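Local structure of glucose-6-phosphate dehydrogenase (Trypanosoma cruzi, 5AQ1) at residues B[273-278]-B[468-473]; B[179-184]-B[266-271]; B[310-315]-B[348-353]. The protein catalyses the NADP-dependent oxidation of glucose-6-phosphate, the entry step of the pentose phosphate pathway, which supplies NADPH for redox balance. All coordinates share one frame; numbering follows the deposited sequence.

Contact 1 of 3, residues B[273-278]-B[468-473]; sequences HLTQIL and RIYTPL. With BG6 (6-O-phosphono-beta-D-glucopyranose), chain F.
The Tyr470 ring meets Thr275 at its edge, with Thr275 OG1 close to the ring plane. One face of the ring lies against Ile469, whose CG2 sits 3.4 Å above the plane, over the centre. The His273 ring is also used at its edge: O1 of the bound sugar phosphate BG6 lies in its plane, hydrogen-bonded to His273 NE2 at 2.8 Å. Tyr212 stacks on this imidazole, and His211 meets it nearly at a right angle.

Across the two helices the link is polar. Tyr470 OH donates to Thr275 OG1 at 2.7 Å. The two side chains come from opposite directions. Thr275 OG1 stands beside its own backbone N (chi1 -59°). From there it also bonds Ile270 O, five residues back, so the buried hydroxyl has two partners. The methyl Thr275 CG2 turns the other way and touches Ile469 CD1 at 4.4 Å.

His273 ND1 is bonded to Asp210 OD1, which fixes the rotation of the ring. The ring thus presents NE2 to O1, the hydroxyl on C1, the carbon that the enzyme oxidises.

Helix 264-282 is packed on two sides. Tyr470 and Ile469 bring helix 460-479 against it. Leu274 and Leu278 press onto strands 240-248 and 361-366, through Ile245, Phe247, Phe361, Ile363 and Ala365.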
# COMPACT_ATOMS: atom_id res chain seq x y z
N HIS B 273 -25.48 7.51 -18.97
CA HIS B 273 -25.23 8.37 -17.81
C HIS B 273 -24.39 7.67 -16.74
O HIS B 273 -23.38 8.21 -16.29
CB HIS B 273 -26.55 8.83 -17.18
CG HIS B 273 -27.42 9.63 -18.10
ND1 HIS B 273 -26.93 10.66 -18.87
CD2 HIS B 273 -28.75 9.56 -18.35
CE1 HIS B 273 -27.93 11.19 -19.56
NE2 HIS B 273 -29.04 10.54 -19.27
N LEU B 274 -24.82 6.48 -16.33
CA LEU B 274 -24.17 5.78 -15.22
C LEU B 274 -22.86 5.10 -15.64
O LEU B 274 -21.96 4.94 -14.81
CB LEU B 274 -25.13 4.77 -14.60
CG LEU B 274 -26.50 5.30 -14.15
CD1 LEU B 274 -27.20 4.28 -13.27
CD2 LEU B 274 -26.40 6.64 -13.43
N THR B 275 -22.76 4.72 -16.91
CA THR B 275 -21.51 4.19 -17.44
C THR B 275 -20.45 5.30 -17.56
O THR B 275 -19.27 5.05 -17.35
CB THR B 275 -21.72 3.52 -18.81
OG1 THR B 275 -22.67 2.46 -18.68
CG2 THR B 275 -20.41 2.95 -19.37
N GLN B 276 -20.89 6.51 -17.88
CA GLN B 276 -19.99 7.67 -17.87
C GLN B 276 -19.42 7.89 -16.47
O GLN B 276 -18.21 8.05 -16.29
CB GLN B 276 -20.72 8.93 -18.33
CG GLN B 276 -20.81 9.08 -19.84
CD GLN B 276 -19.47 9.34 -20.49
OE1 GLN B 276 -18.52 9.77 -19.84
NE2 GLN B 276 -19.38 9.07 -21.79
N ILE B 277 -20.31 7.89 -15.48
CA ILE B 277 -19.90 7.99 -14.08
C ILE B 277 -18.97 6.83 -13.71
O ILE B 277 -17.94 7.04 -13.08
CB ILE B 277 -21.12 8.05 -13.14
CG1 ILE B 277 -21.83 9.40 -13.28
CG2 ILE B 277 -20.71 7.83 -11.69
CD1 ILE B 277 -23.23 9.43 -12.71
N LEU B 278 -19.34 5.62 -14.13
CA LEU B 278 -18.51 4.44 -13.88
C LEU B 278 -17.08 4.65 -14.39
O LEU B 278 -16.12 4.35 -13.68
CB LEU B 278 -19.11 3.20 -14.55
CG LEU B 278 -18.27 1.92 -14.51
CD1 LEU B 278 -18.00 1.49 -13.08
CD2 LEU B 278 -18.97 0.81 -15.28
N ARG B 468 -20.78 -2.37 -25.89
CA ARG B 468 -20.29 -3.74 -25.77
C ARG B 468 -20.53 -4.33 -24.38
O ARG B 468 -20.68 -5.54 -24.23
CB ARG B 468 -18.81 -3.81 -26.16
CG ARG B 468 -18.61 -3.74 -27.66
CD ARG B 468 -17.15 -3.57 -28.06
NE ARG B 468 -17.04 -3.36 -29.50
CZ ARG B 468 -16.88 -4.33 -30.40
NH1 ARG B 468 -16.76 -5.61 -30.04
NH2 ARG B 468 -16.81 -4.01 -31.69
N ILE B 469 -20.58 -3.47 -23.37
CA ILE B 469 -20.84 -3.90 -22.01
C ILE B 469 -22.25 -4.48 -21.86
O ILE B 469 -22.44 -5.51 -21.19
CB ILE B 469 -20.64 -2.74 -21.01
CG1 ILE B 469 -19.15 -2.38 -20.94
CG2 ILE B 469 -21.15 -3.12 -19.62
CD1 ILE B 469 -18.85 -1.04 -20.31
N TYR B 470 -23.23 -3.84 -22.50
CA TYR B 470 -24.65 -4.14 -22.25
C TYR B 470 -25.38 -4.86 -23.38
O TYR B 470 -26.46 -5.41 -23.15
CB TYR B 470 -25.40 -2.85 -21.90
CG TYR B 470 -24.76 -2.08 -20.78
CD1 TYR B 470 -24.92 -2.48 -19.46
CD2 TYR B 470 -23.99 -0.96 -21.04
CE1 TYR B 470 -24.32 -1.78 -18.43
CE2 TYR B 470 -23.38 -0.26 -20.02
CZ TYR B 470 -23.55 -0.67 -18.71
OH TYR B 470 -22.95 0.02 -17.68
N THR B 471 -24.81 -4.88 -24.58
CA THR B 471 -25.51 -5.42 -25.75
C THR B 471 -25.92 -6.89 -25.60
O THR B 471 -27.07 -7.23 -25.87
CB THR B 471 -24.71 -5.20 -27.05
OG1 THR B 471 -24.72 -3.81 -27.38
CG2 THR B 471 -25.31 -5.98 -28.22
N PRO B 472 -24.99 -7.78 -25.17
CA PRO B 472 -25.38 -9.17 -24.94
C PRO B 472 -26.59 -9.32 -24.01
O PRO B 472 -27.48 -10.12 -24.29
CB PRO B 472 -24.14 -9.79 -24.30
CG PRO B 472 -23.01 -9.00 -24.84
CD PRO B 472 -23.53 -7.60 -25.06
N LEU B 473 -26.61 -8.54 -22.92
CA LEU B 473 -27.75 -8.54 -22.00
C LEU B 473 -29.02 -8.03 -22.66
O LEU B 473 -30.08 -8.64 -22.55
CB LEU B 473 -27.45 -7.70 -20.75
CG LEU B 473 -28.60 -7.47 -19.76
CD1 LEU B 473 -29.22 -8.79 -19.31
CD2 LEU B 473 -28.12 -6.68 -18.56
C1 BG6 F . -32.58 11.61 -19.89
C2 BG6 F . -33.36 10.30 -19.96
O1 BG6 F . -31.35 11.50 -20.61
O5 BG6 F . -32.30 11.93 -18.52
C3 BG6 F . -34.63 10.42 -19.13
O2 BG6 F . -33.68 9.98 -21.31
C4 BG6 F . -34.25 10.80 -17.71
O3 BG6 F . -35.37 9.19 -19.12
C5 BG6 F . -33.47 12.11 -17.72
O4 BG6 F . -35.43 10.91 -16.91
C6 BG6 F . -33.09 12.55 -16.31
O6 BG6 F . -32.21 13.67 -16.35
P BG6 F . -31.94 14.53 -15.02
O1P BG6 F . -31.48 13.52 -14.00
O2P BG6 F . -30.86 15.50 -15.41
O3P BG6 F . -33.28 15.16 -14.73

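Contact 2 of 3, residues B[179-184]-B[266-271]; sequences VEKPFG and IRDVIQ. With BG6 (6-O-phosphono-beta-D-glucopyranose), chain F; NDP (NADPH dihydro-nicotinamide-adenine-dinucleotide phosphate), chain G.
Lys181 and Asp268 meet in the active site, where the loop after strand 175-179 of the nucleotide-binding domain faces helix 264-282. Both residues bind BG6, and the loop also touches NADPH. Lys181 NZ donates to Asp268 O at 2.8 Å. It lies in the carbonyl plane, on a lone pair, with a C=O...N angle of 139°. The same amine forms a long salt bridge with Asp268 OD1 at 3.4 Å and a bond of 3.1 Å to BG6 O2. NZ thus has three oxygen partners: Asp268 O, Asp268 OD1 and BG6 O2.

Asp268 bends back to the loop although its first bond leads away from it. The carboxylate receives two sugar hydroxyls: BG6 O2 donates to OD1 at 2.6 Å and BG6 O3 to OD2, the latter at a modelled length that is doubtful. Lysine and aspartate therefore both hold O2. The Lys181 chain runs straight to CE and then turns (chi4 81°), which brings NZ to the helix.

The backbone of the loop serves the cofactor. Ribose O2D of NADPH donates to Lys181 O at 2.7 Å. The peptide bond that follows, before Pro182, is cis. Lys181 CA sits 3.7 Å above the plane of the Phe183 ring, offset toward the rim.

The helix makes a wide pi-type turn here, with Gln271 N bonded to Ile266 O. Next along the helix, Val269 and Ile270 pack on strand 361-366. Phe183 and Gln271 rest on helix 460-479.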
# COMPACT_ATOMS: atom_id res chain seq x y z
N VAL B 179 -24.74 16.80 -30.73
CA VAL B 179 -25.70 15.74 -31.08
C VAL B 179 -26.18 15.02 -29.82
O VAL B 179 -25.43 14.88 -28.85
CB VAL B 179 -25.09 14.74 -32.09
CG1 VAL B 179 -24.66 15.47 -33.35
CG2 VAL B 179 -23.90 14.00 -31.50
N GLU B 180 -27.43 14.57 -29.84
CA GLU B 180 -28.08 13.99 -28.67
C GLU B 180 -28.34 12.49 -28.83
O GLU B 180 -28.42 11.99 -29.95
CB GLU B 180 -29.41 14.71 -28.40
CG GLU B 180 -29.27 16.13 -27.88
CD GLU B 180 -29.03 16.22 -26.37
OE1 GLU B 180 -29.34 15.25 -25.64
OE2 GLU B 180 -28.55 17.28 -25.92
N LYS B 181 -28.49 11.80 -27.71
CA LYS B 181 -28.83 10.38 -27.69
C LYS B 181 -30.31 10.22 -28.07
O LYS B 181 -31.05 11.20 -28.01
CB LYS B 181 -28.52 9.77 -26.32
CG LYS B 181 -29.51 10.09 -25.21
CD LYS B 181 -29.03 9.52 -23.88
CE LYS B 181 -29.98 9.83 -22.74
NZ LYS B 181 -31.15 8.92 -22.68
N PRO B 182 -30.77 9.03 -28.47
CA PRO B 182 -29.99 7.79 -28.51
C PRO B 182 -28.98 7.72 -29.65
O PRO B 182 -29.22 8.27 -30.72
CB PRO B 182 -31.07 6.73 -28.72
CG PRO B 182 -32.13 7.43 -29.50
CD PRO B 182 -32.14 8.84 -28.97
N PHE B 183 -27.86 7.05 -29.40
CA PHE B 183 -26.87 6.75 -30.44
C PHE B 183 -26.96 5.26 -30.76
O PHE B 183 -26.15 4.46 -30.28
CB PHE B 183 -25.46 7.12 -29.97
CG PHE B 183 -25.33 8.54 -29.51
CD1 PHE B 183 -25.28 9.58 -30.42
CD2 PHE B 183 -25.24 8.84 -28.15
CE1 PHE B 183 -25.16 10.89 -30.00
CE2 PHE B 183 -25.12 10.15 -27.72
CZ PHE B 183 -25.08 11.18 -28.65
N GLY B 184 -27.95 4.89 -31.55
CA GLY B 184 -28.28 3.49 -31.78
C GLY B 184 -28.97 2.87 -30.58
O GLY B 184 -29.32 3.56 -29.61
N ILE B 266 -32.08 0.41 -19.27
CA ILE B 266 -30.66 0.16 -19.50
C ILE B 266 -30.14 1.07 -20.61
O ILE B 266 -29.12 1.74 -20.45
CB ILE B 266 -30.38 -1.31 -19.84
CG1 ILE B 266 -30.72 -2.20 -18.64
CG2 ILE B 266 -28.91 -1.51 -20.20
CD1 ILE B 266 -30.85 -3.67 -18.96
N ARG B 267 -30.86 1.11 -21.73
CA ARG B 267 -30.51 2.00 -22.84
C ARG B 267 -30.69 3.48 -22.47
O ARG B 267 -29.94 4.34 -22.95
CB ARG B 267 -31.33 1.67 -24.08
CG ARG B 267 -31.07 0.30 -24.68
CD ARG B 267 -31.66 0.20 -26.08
NE ARG B 267 -31.65 -1.16 -26.61
CZ ARG B 267 -32.54 -2.11 -26.32
NH1 ARG B 267 -33.53 -1.88 -25.46
NH2 ARG B 267 -32.44 -3.31 -26.88
N ASP B 268 -31.69 3.77 -21.63
CA ASP B 268 -32.07 5.16 -21.33
C ASP B 268 -31.07 5.89 -20.43
O ASP B 268 -30.73 7.04 -20.70
CB ASP B 268 -33.47 5.20 -20.70
CG ASP B 268 -34.04 6.60 -20.63
OD1 ASP B 268 -33.92 7.36 -21.61
OD2 ASP B 268 -34.65 6.94 -19.59
N VAL B 269 -30.62 5.22 -19.36
CA VAL B 269 -29.72 5.87 -18.39
C VAL B 269 -28.46 5.08 -18.00
O VAL B 269 -27.44 5.69 -17.66
CB VAL B 269 -30.46 6.27 -17.10
CG1 VAL B 269 -31.67 7.15 -17.43
CG2 VAL B 269 -30.91 5.05 -16.30
N ILE B 270 -28.51 3.75 -18.01
CA ILE B 270 -27.37 2.95 -17.56
C ILE B 270 -26.24 2.94 -18.59
O ILE B 270 -25.09 3.20 -18.25
CB ILE B 270 -27.79 1.50 -17.21
CG1 ILE B 270 -28.74 1.53 -16.00
CG2 ILE B 270 -26.56 0.65 -16.91
CD1 ILE B 270 -29.24 0.17 -15.56
N GLN B 271 -26.58 2.65 -19.84
CA GLN B 271 -25.60 2.58 -20.93
C GLN B 271 -24.83 3.88 -21.15
O GLN B 271 -23.70 3.85 -21.64
CB GLN B 271 -26.30 2.16 -22.23
CG GLN B 271 -25.38 2.02 -23.43
CD GLN B 271 -25.14 3.33 -24.18
OE1 GLN B 271 -25.83 4.33 -23.96
NE2 GLN B 271 -24.14 3.33 -25.05
C1 BG6 F . -32.58 11.61 -19.89
C2 BG6 F . -33.36 10.30 -19.96
O1 BG6 F . -31.35 11.50 -20.61
O5 BG6 F . -32.30 11.93 -18.52
C3 BG6 F . -34.63 10.42 -19.13
O2 BG6 F . -33.68 9.98 -21.31
C4 BG6 F . -34.25 10.80 -17.71
O3 BG6 F . -35.37 9.19 -19.12
C5 BG6 F . -33.47 12.11 -17.72
O4 BG6 F . -35.43 10.91 -16.91
C6 BG6 F . -33.09 12.55 -16.31
O6 BG6 F . -32.21 13.67 -16.35
P BG6 F . -31.94 14.53 -15.02
O1P BG6 F . -31.48 13.52 -14.00
O2P BG6 F . -30.86 15.50 -15.41
O3P BG6 F . -33.28 15.16 -14.73
PA NDP G . -39.22 16.21 -29.93
O1A NDP G . -40.08 14.97 -30.08
O2A NDP G . -39.72 17.37 -29.10
O5B NDP G . -38.84 16.69 -31.42
C5B NDP G . -38.02 17.84 -31.60
C4B NDP G . -38.46 18.63 -32.82
O4B NDP G . -38.12 17.87 -33.99
C3B NDP G . -39.96 18.90 -32.90
O3B NDP G . -40.33 20.19 -32.39
C2B NDP G . -40.27 18.81 -34.38
O2B NDP G . -40.13 20.09 -34.98
C1B NDP G . -39.20 17.88 -34.93
N9A NDP G . -39.77 16.52 -35.14
C8A NDP G . -40.46 15.77 -34.25
N7A NDP G . -40.83 14.59 -34.79
C5A NDP G . -40.38 14.57 -36.06
C6A NDP G . -40.41 13.63 -37.20
N6A NDP G . -41.04 12.43 -37.07
N1A NDP G . -39.81 14.00 -38.36
C2A NDP G . -39.19 15.19 -38.49
N3A NDP G . -39.12 16.09 -37.49
C4A NDP G . -39.68 15.84 -36.28
O3 NDP G . -37.75 15.78 -29.44
PN NDP G . -37.09 16.29 -28.06
O1N NDP G . -36.92 17.79 -28.08
O2N NDP G . -37.84 15.65 -26.91
O5D NDP G . -35.63 15.63 -28.14
C5D NDP G . -34.68 16.03 -29.13
C4D NDP G . -33.48 15.09 -29.08
O4D NDP G . -32.86 15.15 -27.79
C3D NDP G . -33.90 13.65 -29.30
O3D NDP G . -32.94 12.98 -30.13
C2D NDP G . -33.93 13.04 -27.92
O2D NDP G . -33.67 11.63 -27.94
C1D NDP G . -32.86 13.85 -27.18
N1N NDP G . -33.13 13.90 -25.73
C2N NDP G . -34.04 14.75 -25.23
C3N NDP G . -34.31 14.81 -23.86
C7N NDP G . -35.33 15.78 -23.33
O7N NDP G . -35.14 16.28 -22.23
N7N NDP G . -36.43 16.07 -24.04
C4N NDP G . -33.58 13.92 -22.89
C5N NDP G . -32.63 13.04 -23.56
C6N NDP G . -32.44 13.07 -24.94
P2B NDP G . -40.84 20.49 -36.37
O1X NDP G . -42.01 19.55 -36.53
O2X NDP G . -41.25 21.92 -36.10
O3X NDP G . -39.77 20.31 -37.41

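Contact 3 of 3, residues B[310-315]-B[348-353]; sequences PAECVL and RLHVNN
Glu312 OE2 takes three bonds, one from His350 and two from Arg348. His350 NE2 donates to it at 2.9 Å. The oxygen lies near the plane of the imidazole, at its edge, and the histidine meets the carboxylate on the syn side. Arg348 NH2 donates to the anti lone pair of Glu312 OE2, at 3.1 Å. Arg348 NE is also 3.1 Å from Glu312 OE2, but it comes from above the carboxylate plane. The two Arg348 bonds are bent, and the guanidinium and carboxylate planes stand 75° apart. This is a salt bridge by the side of the guanidinium, with both nitrogens on one oxygen.

The bend of Arg348 at its third torsion (chi3 74°) folds the guanidinium back over Glu312. Glu312 CB lies over one of its faces, and Glu312 CG comes within 3.5 Å of Arg348 NH2. Glu312 itself is extended beyond CG, which carries OE2 across to His350.

The backbones are tied as well. Arg348 N donates to Glu312 O at 3.0 Å, nearly straight at 172°.

Further out, Arg348 NH1 bonds Ser504 OG on helix 495-504, and Phe500 and Ile503 of that helix pack on the arginine. Glu312 OE1 has a weak bond from Asn309 ND2. His350 is held through its backbone by Val306. Beyond it, Asn352 O accepts a bond from Arg385 NE of a second subunit.

The salt bridge and the His-carboxylate hydrogen bond lie where Glu312 leads into strand 313-319, beside its antiparallel partner 344-349. Backbone bonds between Val314 and Val346 continue that pair within the large mixed sheet of the C-terminal domain.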
# COMPACT_ATOMS: atom_id res chain seq x y z
N PRO B 310 -27.34 -11.91 -17.73
CA PRO B 310 -28.63 -12.14 -17.06
C PRO B 310 -28.55 -12.61 -15.61
O PRO B 310 -29.37 -12.20 -14.79
CB PRO B 310 -29.28 -13.23 -17.92
CG PRO B 310 -28.68 -13.05 -19.27
CD PRO B 310 -27.28 -12.59 -19.04
N ALA B 311 -27.58 -13.47 -15.31
CA ALA B 311 -27.43 -14.03 -13.97
C ALA B 311 -27.10 -12.95 -12.94
O ALA B 311 -27.50 -13.06 -11.78
CB ALA B 311 -26.38 -15.12 -13.95
N GLU B 312 -26.37 -11.92 -13.36
CA GLU B 312 -25.95 -10.86 -12.45
C GLU B 312 -26.76 -9.59 -12.64
O GLU B 312 -26.21 -8.49 -12.71
CB GLU B 312 -24.45 -10.59 -12.63
CG GLU B 312 -23.57 -11.78 -12.27
CD GLU B 312 -22.09 -11.47 -12.36
OE1 GLU B 312 -21.62 -11.15 -13.47
OE2 GLU B 312 -21.40 -11.56 -11.32
N CYS B 313 -28.08 -9.73 -12.75
CA CYS B 313 -28.98 -8.58 -12.80
C CYS B 313 -30.38 -8.91 -12.29
O CYS B 313 -30.80 -10.06 -12.30
CB CYS B 313 -29.07 -8.01 -14.22
SG CYS B 313 -30.33 -8.77 -15.27
N VAL B 314 -31.08 -7.87 -11.83
CA VAL B 314 -32.49 -7.96 -11.47
C VAL B 314 -33.24 -6.85 -12.20
O VAL B 314 -32.92 -5.68 -12.05
CB VAL B 314 -32.72 -7.83 -9.95
CG1 VAL B 314 -34.21 -7.85 -9.64
CG2 VAL B 314 -32.00 -8.94 -9.21
N LEU B 315 -34.24 -7.24 -12.98
CA LEU B 315 -35.03 -6.31 -13.78
C LEU B 315 -36.39 -6.08 -13.15
O LEU B 315 -36.92 -6.96 -12.46
CB LEU B 315 -35.21 -6.85 -15.20
CG LEU B 315 -34.21 -6.40 -16.27
CD1 LEU B 315 -32.80 -6.25 -15.73
CD2 LEU B 315 -34.24 -7.39 -17.42
N ARG B 348 -24.74 -6.12 -11.52
CA ARG B 348 -23.43 -6.27 -10.90
C ARG B 348 -22.39 -6.42 -12.01
O ARG B 348 -22.44 -7.37 -12.79
CB ARG B 348 -23.37 -7.48 -9.96
CG ARG B 348 -21.98 -7.70 -9.37
CD ARG B 348 -21.97 -8.71 -8.22
NE ARG B 348 -22.12 -10.09 -8.68
CZ ARG B 348 -23.09 -10.93 -8.31
NH1 ARG B 348 -24.04 -10.57 -7.45
NH2 ARG B 348 -23.10 -12.16 -8.81
N LEU B 349 -21.46 -5.47 -12.07
CA LEU B 349 -20.38 -5.50 -13.05
C LEU B 349 -19.04 -5.75 -12.37
O LEU B 349 -18.87 -5.45 -11.18
CB LEU B 349 -20.32 -4.18 -13.82
CG LEU B 349 -21.63 -3.73 -14.49
CD1 LEU B 349 -21.42 -2.40 -15.19
CD2 LEU B 349 -22.14 -4.77 -15.47
N HIS B 350 -18.11 -6.31 -13.13
CA HIS B 350 -16.74 -6.51 -12.69
C HIS B 350 -15.81 -5.79 -13.65
O HIS B 350 -15.96 -5.90 -14.87
CB HIS B 350 -16.40 -8.01 -12.67
CG HIS B 350 -17.35 -8.83 -11.85
ND1 HIS B 350 -17.38 -8.77 -10.47
CD2 HIS B 350 -18.31 -9.71 -12.21
CE1 HIS B 350 -18.31 -9.59 -10.02
NE2 HIS B 350 -18.89 -10.17 -11.05
N VAL B 351 -14.86 -5.04 -13.10
CA VAL B 351 -13.80 -4.44 -13.90
C VAL B 351 -12.56 -5.30 -13.74
O VAL B 351 -12.00 -5.40 -12.64
CB VAL B 351 -13.50 -3.00 -13.44
CG1 VAL B 351 -12.48 -2.34 -14.37
CG2 VAL B 351 -14.78 -2.17 -13.40
N ASN B 352 -12.13 -5.95 -14.82
CA ASN B 352 -11.02 -6.88 -14.76
C ASN B 352 -9.66 -6.23 -15.00
O ASN B 352 -9.10 -6.28 -16.10
CB ASN B 352 -11.21 -8.04 -15.74
CG ASN B 352 -10.19 -9.13 -15.53
OD1 ASN B 352 -9.76 -9.39 -14.40
ND2 ASN B 352 -9.78 -9.78 -16.61
N ASN B 353 -9.14 -5.62 -13.94
CA ASN B 353 -7.76 -5.16 -13.90
C ASN B 353 -7.25 -5.17 -12.46
O ASN B 353 -7.98 -5.55 -11.54
CB ASN B 353 -7.62 -3.78 -14.56
CG ASN B 353 -8.28 -2.66 -13.77
OD1 ASN B 353 -8.52 -2.78 -12.57
ND2 ASN B 353 -8.54 -1.55 -14.44

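Contacts 1 and 2 follow one another on helix 264-282, with centres about 10 Å apart, and both touch BG6. Contact 2 holds the O2 and O3 side of the sugar, and contact 1 reaches O1 through His273. Lys181 CE of contact 2 packs 3.7 Å from His273 NE2. BG6 C1 lies 3.9 Å from NDP C4N, consistent with hydride transfer. Contact 3 does not touch contact 2: centres are about 19 Å apart and nearest atoms about 5 Å. Its centre is about 10 Å from that of contact 1, which it joins by packing, with Leu349 CD1 3.8 Å from Tyr470 OH. Along the chain, contact 3 is nested within the loop that contact 1 closes.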